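Isomerase (Escherichia coli, PDB 5VHU) probably interconverts D-arabinose 5-phosphate and D-ribulose 5-phosphate as a homotetrameric sugar isomerase of the SIS family. Local coordinates at the interface of chains A and B. Numbering follows the deposited sequence. Chains: chain A/B, Isomerase.

The interface of chains A and B. Residues chain A 53, 56, 154-155, 158; chain B 60, 63-64, 67.
A:Lys53 and A:Ile56, near the start of helix 52-67, meet B:Lys60, B:Ala63 and B:Thr64 on the same helix of chain B, the two copies running roughly antiparallel, while A:Pro154, its backbone extended, lies in the loop before helix 156-175 and A:Ser158 in that helix's first turn. B:Lys60 reaches across to chain A. Its CG is anti to the backbone N (chi1 -162°), and after a bend at chi2 the chain runs out extended. The side-chain nitrogen NZ donates to the backbone carbonyl O of A:Pro154 at 3.0 Å. NZ comes in tilted 32° from the carbonyl plane, at a C=O...N angle of 140°. NZ also donates to the hydroxyl OG1 of B:Thr64 at 2.9 Å, which steadies the tip. Water 2 lies 2.7 Å from both B:Thr64 OG1 and A:Pro154 O, so NZ and the water both engage that carbonyl oxygen. A:Ser158 lies alongside the end of the lysine, its OG 3.4 Å from B:Lys60 CE. A:Ile56 crosses the root of B:Lys60 at about a right angle, CG2 lying 3.7 Å from CB. A:Lys53, bent at chi2 and chi4, lays CE 3.7 Å from both B:Ala63 CB and B:Thr64 OG1, crossing the threonine side chain obliquely. Its NZ reaches the carbonyl O of B:Ala63 through water 1. Two-fold symmetry repeats the patch with the chains exchanged. It packs helix 52-67 of one subunit against helix 52-67 and the loop before helix 156-175 of the other, which likely helps hold these two subunits of the homotetramer together.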
# COMPACT_ATOMS: atom_id res chain seq x y z
N LYS A 53 -1.19 3.43 -12.63
CA LYS A 53 -0.17 2.39 -12.96
C LYS A 53 1.24 2.92 -12.80
O LYS A 53 2.10 2.19 -12.28
CB LYS A 53 -0.37 1.85 -14.37
CG LYS A 53 -1.73 1.22 -14.62
CD LYS A 53 -2.24 0.29 -13.55
CE LYS A 53 -3.65 -0.22 -13.94
NZ LYS A 53 -4.62 0.88 -13.53
N ILE A 56 2.28 2.62 -9.23
CA ILE A 56 2.77 1.27 -8.81
C ILE A 56 4.19 1.03 -9.29
O ILE A 56 5.02 0.56 -8.51
CB ILE A 56 1.84 0.17 -9.27
CG1 ILE A 56 0.43 0.44 -8.72
CG2 ILE A 56 2.35 -1.21 -8.77
CD1 ILE A 56 -0.65 -0.46 -9.34
N PRO A 154 -2.19 1.22 -19.76
CA PRO A 154 -0.74 1.33 -19.55
C PRO A 154 -0.08 -0.05 -19.54
O PRO A 154 -0.49 -0.95 -18.76
CB PRO A 154 -0.64 1.96 -18.15
CG PRO A 154 -1.85 2.85 -18.09
CD PRO A 154 -2.94 2.13 -18.86
N SER A 155 0.87 -0.25 -20.44
CA SER A 155 1.45 -1.59 -20.69
C SER A 155 2.83 -1.28 -21.29
O SER A 155 3.84 -1.37 -20.57
CB SER A 155 0.53 -2.41 -21.65
OG SER A 155 0.07 -1.53 -22.68
N SER A 158 4.13 1.77 -18.81
CA SER A 158 4.60 1.33 -17.48
C SER A 158 5.84 0.45 -17.59
O SER A 158 6.74 0.55 -16.71
CB SER A 158 3.42 0.65 -16.70
OG SER A 158 2.70 -0.21 -17.60
N LYS B 60 0.62 -4.37 -9.60
CA LYS B 60 0.39 -3.77 -10.91
C LYS B 60 -0.49 -4.73 -11.75
O LYS B 60 -1.49 -4.29 -12.38
CB LYS B 60 1.74 -3.52 -11.64
CG LYS B 60 1.60 -2.50 -12.80
CD LYS B 60 1.07 -3.13 -14.12
CE LYS B 60 1.23 -2.20 -15.34
NZ LYS B 60 0.55 -2.80 -16.57
N ALA B 63 -4.14 -4.73 -10.79
CA ALA B 63 -4.78 -3.47 -11.27
C ALA B 63 -5.07 -3.53 -12.80
O ALA B 63 -6.17 -3.17 -13.25
CB ALA B 63 -3.90 -2.25 -10.92
N THR B 64 -4.09 -4.01 -13.55
CA THR B 64 -4.21 -4.13 -15.00
C THR B 64 -5.31 -5.14 -15.38
O THR B 64 -6.16 -4.85 -16.27
CB THR B 64 -2.84 -4.43 -15.61
OG1 THR B 64 -2.10 -3.18 -15.54
CG2 THR B 64 -2.98 -4.78 -17.13
N SER B 67 -8.72 -3.39 -14.61
CA SER B 67 -9.00 -2.21 -15.45
C SER B 67 -9.35 -2.64 -16.86
O SER B 67 -9.92 -1.84 -17.64
CB SER B 67 -7.81 -1.27 -15.48
OG SER B 67 -6.72 -1.90 -16.10
O HOH W 1 -6.82 -0.51 -12.36
O HOH W 2 -2.78 -1.19 -17.29